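Local coordinates for protein exocyst complex component EXO70 (Saccharomyces cerevisiae, PDB 2B1E) that helps assemble the exocyst, the complex that tethers secretory vesicles to sites of exocytosis in the secretory pathway, at residues V88-I93 and D141-E146; N95-F100 and G145-L150. All blocks are in the same frame, centred on the assembly; numbering follows the deposited sequence.

Contact 1 of 2, residues V88-I93 and D141-E146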
loop_
_atom_site.group_PDB
_atom_site.type_symbol
_atom_site.label_atom_id
_atom_site.label_comp_id
_atom_site.label_asym_id
_atom_site.label_seq_id
_atom_site.Cartn_x
_atom_site.Cartn_y
_atom_site.Cartn_z
ATOM N N VAL A 88 -6.738 -48.916 -5.404
ATOM C CA VAL A 88 -6.077 -48.662 -6.687
ATOM C C VAL A 88 -7.030 -47.875 -7.594
ATOM O O VAL A 88 -6.657 -46.885 -8.235
ATOM C CB VAL A 88 -5.711 -50.001 -7.410
ATOM C CG1 VAL A 88 -5.226 -49.711 -8.831
ATOM C CG2 VAL A 88 -4.634 -50.732 -6.632
ATOM N N TYR A 89 -8.270 -48.332 -7.636
ATOM C CA TYR A 89 -9.307 -47.712 -8.455
ATOM C C TYR A 89 -9.577 -46.273 -8.002
ATOM O O TYR A 89 -9.771 -45.375 -8.826
ATOM C CB TYR A 89 -10.593 -48.535 -8.345
ATOM C CG TYR A 89 -11.611 -48.259 -9.426
ATOM C CD1 TYR A 89 -11.500 -48.853 -10.679
ATOM C CD2 TYR A 89 -12.706 -47.432 -9.181
ATOM C CE1 TYR A 89 -12.461 -48.639 -11.666
ATOM C CE2 TYR A 89 -13.666 -47.211 -10.148
ATOM C CZ TYR A 89 -13.540 -47.822 -11.392
ATOM O OH TYR A 89 -14.511 -47.637 -12.338
ATOM N N PHE A 90 -9.615 -46.080 -6.687
ATOM C CA PHE A 90 -9.847 -44.772 -6.074
ATOM C C PHE A 90 -8.738 -43.797 -6.493
ATOM O O PHE A 90 -8.998 -42.686 -6.971
ATOM C CB PHE A 90 -9.850 -44.940 -4.546
ATOM C CG PHE A 90 -10.220 -43.690 -3.771
ATOM C CD1 PHE A 90 -11.541 -43.238 -3.720
ATOM C CD2 PHE A 90 -9.255 -43.012 -3.022
ATOM C CE1 PHE A 90 -11.893 -42.131 -2.925
ATOM C CE2 PHE A 90 -9.594 -41.906 -2.227
ATOM C CZ PHE A 90 -10.918 -41.469 -2.180
ATOM N N ILE A 91 -7.502 -44.230 -6.302
ATOM C CA ILE A 91 -6.324 -43.434 -6.632
ATOM C C ILE A 91 -6.265 -43.143 -8.135
ATOM O O ILE A 91 -5.856 -42.064 -8.567
ATOM C CB ILE A 91 -5.043 -44.186 -6.190
ATOM C CG1 ILE A 91 -4.986 -44.255 -4.653
ATOM C CG2 ILE A 91 -3.817 -43.485 -6.715
ATOM C CD1 ILE A 91 -3.878 -45.166 -4.107
ATOM N N SER A 92 -6.682 -44.110 -8.936
ATOM C CA SER A 92 -6.666 -43.919 -10.371
ATOM C C SER A 92 -7.614 -42.789 -10.794
ATOM O O SER A 92 -7.244 -41.925 -11.588
ATOM C CB SER A 92 -7.054 -45.221 -11.071
ATOM O OG SER A 92 -7.091 -45.023 -12.462
ATOM N N ILE A 93 -8.837 -42.799 -10.270
ATOM C CA ILE A 93 -9.801 -41.758 -10.607
ATOM C C ILE A 93 -9.258 -40.395 -10.190
ATOM O O ILE A 93 -9.332 -39.422 -10.948
ATOM C CB ILE A 93 -11.152 -41.993 -9.903
ATOM C CG1 ILE A 93 -11.829 -43.234 -10.479
ATOM C CG2 ILE A 93 -12.064 -40.791 -10.089
ATOM C CD1 ILE A 93 -13.168 -43.551 -9.848
ATOM N N ASP A 141 -6.435 -40.226 4.272
ATOM C CA ASP A 141 -5.024 -39.892 4.046
ATOM C C ASP A 141 -4.649 -40.067 2.569
ATOM O O ASP A 141 -3.851 -39.300 2.029
ATOM C CB ASP A 141 -4.101 -40.753 4.914
ATOM C CG ASP A 141 -4.224 -40.438 6.405
ATOM O OD1 ASP A 141 -4.494 -39.270 6.765
ATOM O OD2 ASP A 141 -4.033 -41.367 7.218
ATOM N N ILE A 142 -5.228 -41.073 1.919
ATOM C CA ILE A 142 -4.982 -41.310 0.496
ATOM C C ILE A 142 -5.581 -40.159 -0.312
ATOM O O ILE A 142 -4.929 -39.614 -1.212
ATOM C CB ILE A 142 -5.599 -42.662 0.033
ATOM C CG1 ILE A 142 -4.749 -43.816 0.555
ATOM C CG2 ILE A 142 -5.653 -42.735 -1.505
ATOM C CD1 ILE A 142 -5.424 -45.170 0.494
ATOM N N LEU A 143 -6.819 -39.782 0.011
ATOM C CA LEU A 143 -7.465 -38.672 -0.680
ATOM C C LEU A 143 -6.594 -37.425 -0.542
ATOM O O LEU A 143 -6.194 -36.815 -1.534
ATOM C CB LEU A 143 -8.845 -38.381 -0.085
ATOM C CG LEU A 143 -9.575 -37.130 -0.607
ATOM C CD1 LEU A 143 -9.795 -37.237 -2.112
ATOM C CD2 LEU A 143 -10.927 -36.970 0.107
ATOM N N VAL A 144 -6.302 -37.056 0.700
ATOM C CA VAL A 144 -5.485 -35.879 0.990
ATOM C C VAL A 144 -4.138 -35.929 0.283
ATOM O O VAL A 144 -3.724 -34.958 -0.349
ATOM C CB VAL A 144 -5.235 -35.744 2.509
ATOM C CG1 VAL A 144 -4.162 -34.699 2.778
ATOM C CG2 VAL A 144 -6.527 -35.378 3.202
ATOM N N GLY A 145 -3.466 -37.068 0.400
ATOM C CA GLY A 145 -2.161 -37.231 -0.215
ATOM C C GLY A 145 -2.169 -37.044 -1.717
ATOM O O GLY A 145 -1.316 -36.346 -2.258
ATOM N N GLU A 146 -3.132 -37.656 -2.395
ATOM C CA GLU A 146 -3.209 -37.548 -3.845
ATOM C C GLU A 146 -3.550 -36.138 -4.323
ATOM O O GLU A 146 -2.965 -35.652 -5.289
ATOM C CB GLU A 146 -4.230 -38.543 -4.403
ATOM C CG GLU A 146 -3.830 -40.008 -4.265
ATOM C CD GLU A 146 -2.433 -40.295 -4.802
ATOM O OE1 GLU A 146 -2.166 -40.008 -5.989
ATOM O OE2 GLU A 146 -1.598 -40.813 -4.032
#
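I142 presents its CG2 methyl as a bump to the hollow between F90 and I91. The closest touch is to I91, where CG1 lies 3.6 Å from I142 CG2. The two isoleucine side chains cross at about a right angle. I142 chi1 (-74°) puts CG1 beside the backbone N, which leaves CG2 anti to that N. The I142 side chain sets out toward the helix that carries F90 and I91. On the other flank of the same methyl stands the F90 ring. I142 CG2 lies in the ring plane, at the edge, 3.9 Å from F90 CD2. The methyl thus meets the rim of the ring and not a face. The next ring atom, F90 CE2, reaches L143 CB at 4.2 Å. The ring edge therefore spans I142 and the root of L143.

The two segments belong to helices 66-94 and 136-155 of the long, largely helical EXO70 rod. The axes of segments 88-93 and 141-146 run in roughly the same direction, 27° apart, with a closest approach of 10.5 Å. At that spacing the side chains do the bridging, and no hydrogen bond crosses. Helix 117-132 supports the ring too, through L123 and I126.

E146 closes the contact one turn after I142. Its chain bends at chi2 (-51°). The carboxylate end comes beside the second branch of I91, with I91 CG2 3.9 Å from E146 OE1. That methyl meets a charged group. R87 and L94, on helix 66-94, touch I142 and E146 respectively.

Contact 2 of 2, residues N95-F100 and G145-L150; sequences NSIKPF and GERSKL
The backbone of N95-F100 leaves helical geometry at N95 and passes extended through I97, K98 and P99 beside helix 136-155, coming nearest where P99 CA lies 5.8 Å from L150 CA. In the helical rod of EXO70, the connection between helices 66-94 and 102-108 packs here against helix 136-155.

L150 makes most of the apolar contact. Its CG is anti to the backbone N (chi1 -160°), and the two methyls part to meet different pieces of the loop. L150 CD1 goes to I97, lying 3.6 Å from I97 O and 4.1 Å from I97 CB. The I97 and L150 side chains cross at about a right angle. L150 CD2 goes to the proline, 3.8 Å from P99 CA. The P99 ring adds its CG, and it also touches K153 further along the same helix.

I97 CD1 reaches obliquely to the R147 guanidinium. The polar work of R147 is done beyond the loop. It forms a salt bridge with E194 and a hydrogen bond with Y115 OH. I97 leans on Y115 and P113 as well, so its side chain sits between helix 136-155 and the connection that carries P113 and Y115.

At the start of the loop, the N95 side chain crosses that of E146 at about a right angle. K149 NZ meets E146 OE1 from above the carboxylate plane, in a salt bridge of 3.2 Å. Within the loop, K98 NZ returns to the start and donates to N95 O at 2.8 Å, tilted 28° from the carbonyl plane.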
loop_
_atom_site.group_PDB
_atom_site.type_symbol
_atom_site.label_atom_id
_atom_site.label_comp_id
_atom_site.label_asym_id
_atom_site.label_seq_id
_atom_site.Cartn_x
_atom_site.Cartn_y
_atom_site.Cartn_z
ATOM N N ASN A 95 -6.284 -39.475 -9.980
ATOM C CA ASN A 95 -5.203 -39.057 -10.861
ATOM C C ASN A 95 -5.597 -38.925 -12.333
ATOM O O ASN A 95 -4.736 -38.777 -13.203
ATOM C CB ASN A 95 -4.008 -39.989 -10.695
ATOM C CG ASN A 95 -3.281 -39.759 -9.386
ATOM O OD1 ASN A 95 -3.517 -40.448 -8.391
ATOM N ND2 ASN A 95 -2.408 -38.769 -9.372
ATOM N N SER A 96 -6.896 -38.967 -12.609
ATOM C CA SER A 96 -7.378 -38.813 -13.973
ATOM C C SER A 96 -7.082 -37.372 -14.406
ATOM O O SER A 96 -7.003 -37.072 -15.594
ATOM C CB SER A 96 -8.878 -39.095 -14.044
ATOM O OG SER A 96 -9.601 -38.247 -13.172
ATOM N N ILE A 97 -6.923 -36.483 -13.432
ATOM C CA ILE A 97 -6.589 -35.087 -13.717
ATOM C C ILE A 97 -5.077 -34.970 -13.581
ATOM O O ILE A 97 -4.535 -35.228 -12.503
ATOM C CB ILE A 97 -7.221 -34.105 -12.699
ATOM C CG1 ILE A 97 -8.734 -34.283 -12.653
ATOM C CG2 ILE A 97 -6.869 -32.661 -13.086
ATOM C CD1 ILE A 97 -9.456 -33.217 -11.811
ATOM N N LYS A 98 -4.393 -34.578 -14.658
ATOM C CA LYS A 98 -2.935 -34.455 -14.616
ATOM C C LYS A 98 -2.463 -33.048 -14.263
ATOM O O LYS A 98 -3.178 -32.066 -14.481
ATOM C CB LYS A 98 -2.317 -34.855 -15.963
ATOM C CG LYS A 98 -2.876 -36.130 -16.573
ATOM C CD LYS A 98 -2.759 -37.330 -15.641
ATOM C CE LYS A 98 -3.318 -38.585 -16.316
ATOM N NZ LYS A 98 -3.301 -39.797 -15.431
ATOM N N PRO A 99 -1.248 -32.934 -13.708
ATOM C CA PRO A 99 -0.710 -31.624 -13.345
ATOM C C PRO A 99 -0.733 -30.727 -14.578
ATOM O O PRO A 99 -0.531 -31.193 -15.701
ATOM C CB PRO A 99 0.709 -31.947 -12.890
ATOM C CG PRO A 99 0.567 -33.326 -12.312
ATOM C CD PRO A 99 -0.310 -34.009 -13.334
ATOM N N PHE A 100 -0.981 -29.442 -14.376
ATOM C CA PHE A 100 -1.038 -28.522 -15.496
ATOM C C PHE A 100 -0.595 -27.145 -15.052
ATOM O O PHE A 100 -0.641 -26.829 -13.868
ATOM C CB PHE A 100 -2.467 -28.462 -16.043
ATOM C CG PHE A 100 -3.449 -27.834 -15.097
ATOM C CD1 PHE A 100 -3.524 -26.445 -14.968
ATOM C CD2 PHE A 100 -4.274 -28.625 -14.312
ATOM C CE1 PHE A 100 -4.404 -25.860 -14.070
ATOM C CE2 PHE A 100 -5.161 -28.048 -13.407
ATOM C CZ PHE A 100 -5.227 -26.664 -13.286
ATOM N N GLY A 145 -3.466 -37.068 0.400
ATOM C CA GLY A 145 -2.161 -37.231 -0.215
ATOM C C GLY A 145 -2.169 -37.044 -1.717
ATOM O O GLY A 145 -1.316 -36.346 -2.258
ATOM N N GLU A 146 -3.132 -37.656 -2.395
ATOM C CA GLU A 146 -3.209 -37.548 -3.845
ATOM C C GLU A 146 -3.550 -36.138 -4.323
ATOM O O GLU A 146 -2.965 -35.652 -5.289
ATOM C CB GLU A 146 -4.230 -38.543 -4.403
ATOM C CG GLU A 146 -3.830 -40.008 -4.265
ATOM C CD GLU A 146 -2.433 -40.295 -4.802
ATOM O OE1 GLU A 146 -2.166 -40.008 -5.989
ATOM O OE2 GLU A 146 -1.598 -40.813 -4.032
ATOM N N ARG A 147 -4.491 -35.485 -3.652
ATOM C CA ARG A 147 -4.886 -34.138 -4.029
ATOM C C ARG A 147 -3.777 -33.111 -3.820
ATOM O O ARG A 147 -3.488 -32.321 -4.716
ATOM C CB ARG A 147 -6.137 -33.708 -3.257
ATOM C CG ARG A 147 -7.418 -34.416 -3.691
ATOM C CD ARG A 147 -7.736 -34.114 -5.149
ATOM N NE ARG A 147 -7.782 -32.676 -5.395
ATOM C CZ ARG A 147 -7.849 -32.123 -6.604
ATOM N NH1 ARG A 147 -7.877 -32.888 -7.689
ATOM N NH2 ARG A 147 -7.878 -30.805 -6.727
ATOM N N SER A 148 -3.150 -33.120 -2.649
ATOM C CA SER A 148 -2.099 -32.146 -2.386
ATOM C C SER A 148 -0.890 -32.350 -3.298
ATOM O O SER A 148 -0.192 -31.394 -3.626
ATOM C CB SER A 148 -1.679 -32.171 -0.905
ATOM O OG SER A 148 -1.203 -33.440 -0.518
ATOM N N LYS A 149 -0.646 -33.583 -3.727
ATOM C CA LYS A 149 0.479 -33.827 -4.619
ATOM C C LYS A 149 0.186 -33.229 -5.993
ATOM O O LYS A 149 1.035 -32.559 -6.582
ATOM C CB LYS A 149 0.765 -35.328 -4.744
ATOM C CG LYS A 149 1.367 -35.942 -3.486
ATOM C CD LYS A 149 1.920 -37.344 -3.732
ATOM C CE LYS A 149 0.842 -38.338 -4.160
ATOM N NZ LYS A 149 0.360 -38.105 -5.559
ATOM N N LEU A 150 -1.026 -33.459 -6.485
ATOM C CA LEU A 150 -1.447 -32.954 -7.783
ATOM C C LEU A 150 -1.354 -31.422 -7.826
ATOM O O LEU A 150 -0.737 -30.848 -8.729
ATOM C CB LEU A 150 -2.888 -33.379 -8.058
ATOM C CG LEU A 150 -3.440 -33.394 -9.492
ATOM C CD1 LEU A 150 -4.957 -33.323 -9.429
ATOM C CD2 LEU A 150 -2.903 -32.233 -10.309
#

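Overall arrangement
Contacts 1 and 2 follow one another along helix 136-155, with centres about 9 Å apart. On the other side the chain also runs on, from the end of helix 66-94 into the loop 95-100. The segments share G145 and E146, and of these only E146 touches in both. Its side chain meets I91 in contact 1 and lies beside N95 in contact 2. Contact 1 joins two helices, and contact 2 joins helix to loop. Both sit in the N-terminal part of the rod, their centres about 42 Å and 36 Å from the centre of the chain.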